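Local coordinates for protein glycerophosphodiester phosphodiesterase (Cytophaga hutchinsonii ATCC 33406, PDB 3CH0) that belongs to the glycerophosphodiester phosphodiesterase family, whose members are built on the TIM-barrel fold, at residues 23-26 / 27-30; 93-96 / 97-100; 45-48 / 49-53. All blocks are in the same frame, centred on the assembly; numbering follows the deposited sequence. Where two conformers were deposited one is given.

Contact 1: residues 23-26 / 27-30; sequences ENTI and AAFT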
ATOM      1  N   GLU A  23       9.848   3.384  -4.992  1.00 10.29           N
ATOM      2  CA  GLU A  23       8.699   2.855  -4.249  1.00  9.68           C
ATOM      3  C   GLU A  23       8.727   1.353  -4.032  1.00  9.00           C
ATOM      4  O   GLU A  23       9.170   0.593  -4.910  1.00  9.33           O
ATOM      5  CB  GLU A  23       7.441   3.177  -5.052  1.00  8.41           C
ATOM      6  CG  GLU A  23       7.241   2.445  -6.365  1.00  9.94           C
ATOM      7  CD  GLU A  23       6.156   3.075  -7.194  1.00 11.54           C
ATOM      8  OE1 GLU A  23       6.393   4.211  -7.636  1.00 10.72           O
ATOM      9  OE2 GLU A  23       5.154   2.342  -7.506  1.00 11.24           O
ATOM     10  N   ASN A  24       8.213   0.922  -2.904  1.00  8.92           N
ATOM     11  CA  ASN A  24       7.944  -0.501  -2.716  1.00  8.62           C
ATOM     12  C   ASN A  24       9.231  -1.369  -2.794  1.00  9.32           C
ATOM     13  O   ASN A  24       9.159  -2.544  -3.113  1.00 10.41           O
ATOM     14  CB  ASN A  24       6.870  -0.998  -3.690  1.00  8.68           C
ATOM     15  CG  ASN A  24       5.447  -0.710  -3.221  1.00 10.70           C
ATOM     16  OD1 ASN A  24       5.137  -0.722  -2.027  1.00 10.04           O
ATOM     17  ND2 ASN A  24       4.561  -0.451  -4.200  1.00 10.39           N
ATOM     18  N   THR A  25      10.349  -0.777  -2.352  1.00 10.06           N
ATOM     19  CA  THR A  25      11.630  -1.486  -2.345  1.00 10.14           C
ATOM     20  C   THR A  25      12.083  -1.643  -0.905  1.00  9.19           C
ATOM     21  O   THR A  25      11.723  -0.899   0.005  1.00  9.93           O
ATOM     22  CB  THR A  25      12.693  -0.713  -3.157  1.00 10.71           C
ATOM     23  OG1 THR A  25      12.933   0.562  -2.547  1.00 10.66           O
ATOM     24  CG2 THR A  25      12.261  -0.571  -4.614  1.00 10.31           C
ATOM     25  N   ILE A  26      12.939  -2.638  -0.729  1.00 11.36           N
ATOM     26  CA  ILE A  26      13.520  -2.892   0.594  1.00  9.65           C
ATOM     27  C   ILE A  26      14.262  -1.628   1.064  1.00  9.45           C
ATOM     28  O   ILE A  26      14.150  -1.240   2.224  1.00 11.09           O
ATOM     29  CB  ILE A  26      14.477  -4.080   0.566  1.00 12.17           C
ATOM     30  CG1 ILE A  26      13.718  -5.396   0.318  1.00 11.62           C
ATOM     31  CG2 ILE A  26      15.318  -4.159   1.875  1.00 10.59           C
ATOM     32  CD1 ILE A  26      12.611  -5.708   1.291  1.00 11.54           C
ATOM     33  N   ALA A  27      14.928  -0.918   0.161  1.00 10.93           N
ATOM     34  CA  ALA A  27      15.555   0.358   0.584  1.00 10.60           C
ATOM     35  C   ALA A  27      14.512   1.331   1.146  1.00 11.47           C
ATOM     36  O   ALA A  27      14.725   1.929   2.199  1.00 11.47           O
ATOM     37  CB  ALA A  27      16.326   1.001  -0.553  1.00 13.60           C
ATOM     38  N   ALA A  28      13.390   1.505   0.442  1.00 10.56           N
ATOM     39  CA  ALA A  28      12.357   2.403   0.921  1.00 10.40           C
ATOM     40  C   ALA A  28      11.772   1.969   2.260  1.00  9.23           C
ATOM     41  O   ALA A  28      11.515   2.780   3.154  1.00 11.05           O
ATOM     42  CB  ALA A  28      11.194   2.560  -0.147  1.00 11.24           C
ATOM     43  N   PHE A  29      11.524   0.666   2.393  1.00  8.82           N
ATOM     44  CA  PHE A  29      10.957   0.181   3.643  1.00 10.82           C
ATOM     45  C   PHE A  29      11.934   0.356   4.789  1.00 10.76           C
ATOM     46  O   PHE A  29      11.540   0.713   5.875  1.00 11.00           O
ATOM     47  CB  PHE A  29      10.492  -1.248   3.599  1.00 10.91           C
ATOM     48  CG  PHE A  29       9.399  -1.459   2.576  1.00 11.52           C
ATOM     49  CD1 PHE A  29       8.223  -0.761   2.688  1.00 10.58           C
ATOM     50  CD2 PHE A  29       9.564  -2.324   1.506  1.00 10.69           C
ATOM     51  CE1 PHE A  29       7.216  -0.918   1.752  1.00  9.94           C
ATOM     52  CE2 PHE A  29       8.541  -2.475   0.544  1.00 12.44           C
ATOM     53  CZ  PHE A  29       7.394  -1.734   0.700  1.00  9.18           C
ATOM     54  N   THR A  30      13.198   0.114   4.536  1.00 10.78           N
ATOM     55  CA  THR A  30      14.231   0.276   5.588  1.00 12.65           C
ATOM     56  C   THR A  30      14.369   1.717   6.020  1.00 11.12           C
ATOM     57  O   THR A  30      14.370   2.001   7.193  1.00 12.74           O
ATOM     58  CB  THR A  30      15.578  -0.237   5.076  1.00 12.88           C
ATOM     59  OG1 THR A  30      15.469  -1.603   4.618  1.00 13.16           O
ATOM     60  CG2 THR A  30      16.658  -0.141   6.195  1.00 14.62           C
TER
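Thr25 and Ala28 meet at the first turn of helix 26-35, where the threonine serves as N-cap: its OG1 accepts from Ala28 N at 3.2 Å. Chi1 of 63° sets the hydroxyl between the backbone N and the carbonyl carbon, facing the start of the helix. Threonine suits an N-cap because its short side chain can stand in for the missing carbonyl of a preceding turn. The same OG1 also bonds to Pro22 O, which ties the cap to the loop before it. At the next residue, Ile26 O accepts twice from Thr30, one turn ahead: Thr30 N lies 2.8 Å away, nearly in line with the C=O, while Thr30 OG1, also 2.8 Å from Ile26 O, comes from above the carbonyl plane, 43° out of it. Thr30 thus returns its hydroxyl to the carbonyl four residues back.

Phe29 N donates to Thr25 O, a backbone bond of the helix's first turn, and the Phe29 ring turns back against the backbone of residues 24-26, its CD2 3.0 Å from Thr25 O. Ring atom CZ lies 3.7 Å from Asn24 OD1, with amide and ring planes 39° apart. The amide is positioned from beyond, its ND2 bonding to Asp43. The Phe29 ring fills an apolar place against Leu40 of strand 39-46 and Val54 of strand 52-54, while Ile26 and Thr30 rest on Thr123 of helix 117-127.

Contact 2: residues 93-96 / 97-100; sequences EIDV and GMKT. With EDO (1,2-ethanediol), chain G.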
ATOM      1  N   GLU A  93      15.144  -9.623 -11.705  1.00 16.43           N
ATOM      2  CA  GLU A  93      16.256  -9.119 -12.503  1.00 20.26           C
ATOM      3  C   GLU A  93      16.094  -7.740 -13.084  1.00 19.89           C
ATOM      4  O   GLU A  93      17.033  -7.218 -13.693  1.00 21.39           O
ATOM      5  CB  GLU A  93      16.586 -10.115 -13.619  1.00 20.15           C
ATOM      6  CG  GLU A  93      17.023 -11.469 -13.080  1.00 21.34           C
ATOM      7  CD  GLU A  93      18.263 -11.423 -12.142  1.00 32.10           C
ATOM      8  OE1 GLU A  93      19.131 -10.532 -12.338  1.00 34.82           O
ATOM      9  OE2 GLU A  93      18.365 -12.265 -11.217  1.00 30.83           O
ATOM     10  N   ILE A  94      14.945  -7.095 -12.846  1.00 14.05           N
ATOM     11  CA  ILE A  94      14.571  -5.891 -13.557  1.00 13.81           C
ATOM     12  C   ILE A  94      14.652  -4.692 -12.585  1.00 13.03           C
ATOM     13  O   ILE A  94      14.020  -4.685 -11.491  1.00 14.67           O
ATOM     14  CB  ILE A  94      13.139  -6.034 -14.120  1.00 12.66           C
ATOM     15  CG1 ILE A  94      13.116  -7.152 -15.194  1.00 17.20           C
ATOM     16  CG2 ILE A  94      12.671  -4.738 -14.706  1.00 13.41           C
ATOM     17  CD1 ILE A  94      11.740  -7.695 -15.608  1.00 18.22           C
ATOM     18  N   ASP A  95      15.461  -3.700 -12.945  1.00 11.92           N
ATOM     19  CA  ASP A  95      15.594  -2.548 -12.113  1.00 10.92           C
ATOM     20  C   ASP A  95      14.352  -1.676 -12.115  1.00 14.37           C
ATOM     21  O   ASP A  95      13.807  -1.356 -13.195  1.00 12.76           O
ATOM     22  CB  ASP A  95      16.777  -1.715 -12.577  1.00 12.33           C
ATOM     23  CG  ASP A  95      17.008  -0.521 -11.687  1.00 11.37           C
ATOM     24  OD1 ASP A  95      17.759  -0.676 -10.666  1.00 12.02           O
ATOM     25  OD2 ASP A  95      16.426   0.535 -11.926  1.00 12.31           O
ATOM     26  N   VAL A  96      13.931  -1.288 -10.903  1.00 12.89           N
ATOM     27  CA  VAL A  96      12.848  -0.326 -10.697  1.00 11.14           C
ATOM     28  C   VAL A  96      13.246   0.824  -9.785  1.00 12.09           C
ATOM     29  O   VAL A  96      12.427   1.362  -9.023  1.00 11.25           O
ATOM     30  CB  VAL A  96      11.601  -1.067 -10.170  1.00 11.53           C
ATOM     31  CG1 VAL A  96      11.040  -2.002 -11.282  1.00 11.90           C
ATOM     32  CG2 VAL A  96      11.912  -1.764  -8.863  1.00 12.50           C
ATOM     33  N   GLY A  97      14.513   1.236  -9.858  1.00 12.39           N
ATOM     34  CA  GLY A  97      14.949   2.347  -9.053  1.00 10.07           C
ATOM     35  C   GLY A  97      15.788   3.455  -9.688  1.00 12.57           C
ATOM     36  O   GLY A  97      15.873   4.584  -9.184  1.00 11.60           O
HETATM   37  N   MSE A  98      16.437   3.111 -10.801  1.00 12.78           N
HETATM   38  CA  MSE A  98      17.344   4.072 -11.432  1.00 13.70           C
HETATM   39  C   MSE A  98      16.726   5.050 -12.403  1.00 13.42           C
HETATM   40  O   MSE A  98      17.328   6.077 -12.756  1.00 14.35           O
HETATM   41  CB  MSE A  98      18.461   3.316 -12.170  1.00 13.10           C
HETATM   42  CG  MSE A  98      19.394   2.605 -11.255  1.00 13.36           C
HETATM   43 SE   MSE A  98      20.402   3.809 -10.028  0.75 15.16          SE
HETATM   44  CE  MSE A  98      21.316   4.952 -11.363  1.00 20.73           C
ATOM     45  N   LYS A  99      15.547   4.714 -12.908  1.00 14.40           N
ATOM     46  CA  LYS A  99      14.849   5.633 -13.784  1.00 15.13           C
ATOM     47  C   LYS A  99      14.268   6.817 -13.040  1.00 15.34           C
ATOM     48  O   LYS A  99      13.636   6.678 -12.008  1.00 15.84           O
ATOM     49  CB  LYS A  99      13.716   4.933 -14.542  1.00 17.07           C
ATOM     50  CG  LYS A  99      13.108   5.765 -15.663  1.00 15.01           C
ATOM     51  CD  LYS A  99      12.106   4.918 -16.432  1.00 16.80           C
ATOM     52  CE  LYS A  99      11.596   5.528 -17.719  1.00 22.52           C
ATOM     53  NZ  LYS A  99      10.760   4.525 -18.453  1.00 16.07           N
ATOM     54  N   THR A 100      14.422   8.018 -13.588  1.00 14.64           N
ATOM     55  CA  THR A 100      13.828   9.185 -13.021  1.00 17.10           C
ATOM     56  C   THR A 100      12.303   9.149 -13.078  1.00 15.14           C
ATOM     57  O   THR A 100      11.741   8.905 -14.137  1.00 20.03           O
ATOM     58  CB  THR A 100      14.312  10.462 -13.715  1.00 22.10           C
ATOM     59  OG1 THR A 100      15.730  10.530 -13.534  1.00 20.91           O
ATOM     60  CG2 THR A 100      13.649  11.674 -13.113  1.00 21.09           C
TER
HETATM   61  C1  EDO G 277      18.150  -4.351 -15.167  1.00 41.62           C
HETATM   62  O1  EDO G 277      16.791  -4.142 -15.615  1.00 31.49           O
HETATM   63  C2  EDO G 277      19.127  -4.730 -16.288  1.00 45.83           C
HETATM   64  O2  EDO G 277      20.348  -5.317 -15.773  1.00 45.00           O
HETATM   65  O   HOH W   1      14.582   1.762 -13.503  1.00 13.04           O
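One carboxylate oxygen of Asp95 accepts from the backbone N-H groups of both Gly97 and Met98, and from a water, in a stretch that has no regular helix or strand. Asp95 OD2 lies 2.8 Å from Met98 N and accepts through its syn lone pair, in a nearly straight bond of 169° at the hydrogen. Gly97 N, 2.9 Å from the same OD2, arrives from above the carboxylate plane, 55° out of it. This second bond, spanning two residues, makes an Asx turn, which the bond from Met98 N extends by one residue. The water donates to OD2 at 2.7 Å and accepts from Lys99 N at 3.2 Å, carrying the grip one residue further along the chain.

Aspartate suits this place because its short side chain reaches forward to the residues that follow: CG stands opposite the backbone N (chi1 -177°), beside the carbonyl carbon. The other oxygen, OD1, bonds to Ala112 N, so both ends of the group are engaged and its rotation is fixed. Several N-H donors around it would probably stabilise the charged form. Met98, present as selenomethionine, lays its CB against Asp95 OD2 at 3.5 Å, and its bent chain then leads outward to the surface. On the preceding side, Asp95 N donates to O1 of a 1,2-ethanediol at 3.0 Å.

The whole stretch belongs to the long loop between helices 88-91 and 117-127. Val96 shares backbone bonds with Ala112 as the loop returns, Lys109 NZ reaches Gly97 O and Lys99 O, and Lys99 NZ bonds to His62 O and Thr65 O in the loop regions after strand 52-54.

Contact 3: residues 45-48 / 49-53; sequences VISK and DNRVV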
ATOM      1  N   VAL A  45       1.054  -8.088  -5.461  1.00 10.36           N
ATOM      2  CA  VAL A  45       0.646  -8.808  -6.679  1.00  8.35           C
ATOM      3  C   VAL A  45       1.258 -10.210  -6.625  1.00 10.57           C
ATOM      4  O   VAL A  45       1.958 -10.542  -5.663  1.00 11.21           O
ATOM      5  CB  VAL A  45       0.943  -8.052  -7.951  1.00  9.82           C
ATOM      6  CG1 VAL A  45       0.423  -6.585  -7.877  1.00  9.23           C
ATOM      7  CG2 VAL A  45       2.484  -8.122  -8.240  1.00 10.83           C
ATOM      8  N   ILE A  46       0.888 -11.046  -7.605  1.00 10.49           N
ATOM      9  CA  ILE A  46       1.318 -12.462  -7.683  1.00 10.86           C
ATOM     10  C   ILE A  46       2.074 -12.740  -8.989  1.00 10.20           C
ATOM     11  O   ILE A  46       1.664 -12.280 -10.031  1.00 12.34           O
ATOM     12  CB  ILE A  46       0.106 -13.390  -7.618  1.00 12.11           C
ATOM     13  CG1 ILE A  46      -0.810 -13.026  -6.410  1.00 11.30           C
ATOM     14  CG2 ILE A  46       0.546 -14.880  -7.483  1.00 12.61           C
ATOM     15  CD1 ILE A  46      -0.191 -13.106  -5.030  1.00 11.39           C
ATOM     16  N   SER A  47       3.218 -13.418  -8.859  1.00 11.37           N
ATOM     17  CA  SER A  47       3.983 -13.856 -10.015  1.00 12.39           C
ATOM     18  C   SER A  47       3.330 -15.113 -10.609  1.00 15.64           C
ATOM     19  O   SER A  47       2.482 -15.745  -9.977  1.00 14.95           O
ATOM     20  CB  SER A  47       5.420 -14.212  -9.618  1.00 12.59           C
ATOM     21  OG  SER A  47       5.452 -15.321  -8.716  1.00 13.09           O
ATOM     22  N   LYS A  48       3.775 -15.453 -11.820  1.00 15.97           N
ATOM     23  CA  LYS A  48       3.361 -16.736 -12.479  1.00 13.84           C
ATOM     24  C   LYS A  48       3.492 -17.936 -11.585  1.00 15.73           C
ATOM     25  O   LYS A  48       2.609 -18.804 -11.582  1.00 18.26           O
ATOM     26  CB  LYS A  48       4.145 -16.934 -13.742  1.00 14.89           C
ATOM     27  CG  LYS A  48       3.710 -18.160 -14.556  1.00 19.42           C
ATOM     28  CD  LYS A  48       4.338 -18.090 -15.935  1.00 27.71           C
ATOM     29  CE  LYS A  48       4.111 -19.397 -16.696  1.00 34.86           C
ATOM     30  NZ  LYS A  48       5.098 -19.486 -17.828  1.00 47.73           N
ATOM     31  N   ASP A  49       4.578 -17.997 -10.801  1.00 15.70           N
ATOM     32  CA  ASP A  49       4.836 -19.072  -9.890  1.00 14.15           C
ATOM     33  C   ASP A  49       4.290 -18.853  -8.480  1.00 15.14           C
ATOM     34  O   ASP A  49       4.757 -19.435  -7.495  1.00 15.26           O
ATOM     35  CB  ASP A  49       6.344 -19.500  -9.911  1.00 16.60           C
ATOM     36  CG  ASP A  49       7.327 -18.370  -9.614  1.00 22.45           C
ATOM     37  OD1 ASP A  49       7.019 -17.166  -9.814  1.00 17.18           O
ATOM     38  OD2 ASP A  49       8.497 -18.729  -9.245  1.00 19.90           O
ATOM     39  N   ASN A  50       3.225 -18.026  -8.390  1.00 12.86           N
ATOM     40  CA  ASN A  50       2.479 -17.891  -7.159  1.00 15.91           C
ATOM     41  C   ASN A  50       3.286 -17.372  -5.962  1.00 14.69           C
ATOM     42  O   ASN A  50       2.969 -17.669  -4.810  1.00 16.92           O
ATOM     43  CB  ASN A  50       1.727 -19.210  -6.797  1.00 13.45           C
ATOM     44  CG  ASN A  50       0.478 -19.428  -7.633  1.00 14.83           C
ATOM     45  OD1 ASN A  50       0.062 -18.577  -8.396  1.00 18.72           O
ATOM     46  ND2 ASN A  50      -0.093 -20.625  -7.501  1.00 20.44           N
ATOM     47  N   ARG A  51       4.304 -16.552  -6.232  0.50 15.64           N
ATOM     48  CA  ARG A  51       4.934 -15.827  -5.144  0.50 14.97           C
ATOM     49  C   ARG A  51       4.305 -14.447  -5.049  0.50 12.02           C
ATOM     50  O   ARG A  51       3.912 -13.838  -6.059  0.50 13.93           O
ATOM     51  CB  ARG A  51       6.442 -15.711  -5.291  0.50 13.65           C
ATOM     52  CG  ARG A  51       7.191 -17.061  -5.385  0.50 20.37           C
ATOM     53  CD  ARG A  51       6.944 -18.013  -4.193  0.50 23.78           C
ATOM     54  NE  ARG A  51       6.956 -17.419  -2.844  0.50 26.71           N
ATOM     55  CZ  ARG A  51       8.044 -17.195  -2.100  0.50 15.53           C
ATOM     56  NH1 ARG A  51       9.264 -17.484  -2.544  0.50 23.75           N
ATOM     57  NH2 ARG A  51       7.908 -16.678  -0.888  0.50 27.21           N
ATOM     58  N   VAL A  52       4.195 -13.993  -3.805  1.00 12.28           N
ATOM     59  CA  VAL A  52       3.628 -12.681  -3.496  1.00 11.82           C
ATOM     60  C   VAL A  52       4.761 -11.661  -3.634  1.00 11.50           C
ATOM     61  O   VAL A  52       5.782 -11.772  -2.914  1.00 11.48           O
ATOM     62  CB  VAL A  52       2.994 -12.609  -2.111  1.00 11.80           C
ATOM     63  CG1 VAL A  52       2.323 -11.226  -1.866  1.00 12.63           C
ATOM     64  CG2 VAL A  52       1.955 -13.710  -1.903  1.00 11.48           C
ATOM     65  N   VAL A  53       4.609 -10.755  -4.598  1.00 11.57           N
ATOM     66  CA  VAL A  53       5.577  -9.742  -4.948  1.00 11.39           C
ATOM     67  C   VAL A  53       5.071  -8.361  -4.521  1.00 10.99           C
ATOM     68  O   VAL A  53       3.859  -8.048  -4.675  1.00  9.31           O
ATOM     69  CB  VAL A  53       5.813  -9.747  -6.452  1.00 11.35           C
ATOM     70  CG1 VAL A  53       6.893  -8.697  -6.906  1.00 12.36           C
ATOM     71  CG2 VAL A  53       6.228 -11.159  -6.964  1.00 13.03           C
TER
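Chi1 angles of 64° at Ser47 and 56° at Asp49 set each polar group between its own backbone N and carbonyl carbon, bringing the serine hydroxyl and the carboxylate together at the end of a beta hairpin. The hairpin joins strands 39-46 and 52-54 through a type I turn with a G1 beta bulge: the turn runs from Ser47 to Asn50, with Asn50 N bonded to Ser47 O at 2.9 Å from above the carbonyl plane. Asn50 occupies the bulge position with a left-handed backbone conformation, which asparagine tolerates better than most residues with a side chain.

Serine suits its place because one small group can both give and accept. Ser47 OG accepts from Arg51 N at 3.0 Å, while its backbone N donates to Arg51 O at 2.9 Å, so the residue grips Arg51 by both ends of its backbone. Beyond it the strands pair in antiparallel fashion: Val45 and Val53 form a hydrogen-bonded pair, and Ile46 with Val52 a non-hydrogen-bonded one.

The branched residues cover the two faces of the hairpin. Ile46 CD1 touches Val52 CG2 at 3.8 Å, and both side chains pack on Leu157 of helix 151-164; Ile46 CG2 also rests on Asn50 CA. On the other face Val45 CG2 meets Val53 CB at 4.1 Å, and Val53 lies against Tyr88 of helix 88-91. Asp49 OD1 takes a second bond from Tyr88 N, and Ser47 OG donates to this same oxygen at 2.7 Å, 38° out of the carboxylate plane.

How the contacts relate
From the N terminus, contact 1 (23-30) comes first, at the passage from the loop after strand 10-13 into helix 26-35. The next strand, 39-46, runs into contact 3 (45-53), which closes the tight reversal to strand 52-54. Contact 2 (93-100) follows within the long loop that leads from helix 88-91 to helix 117-127. The three lie in series, and none nests in or crosses another. Contacts 1 and 2 have centres about 13 Å apart, on the same side of the chain's centre, whereas contact 3 lies about 18 and 19 Å from them, centre to centre. Contact 3 ties strand 39-46 to its neighbour, contact 1 starts the preceding helix, and contact 2 shapes the later loop.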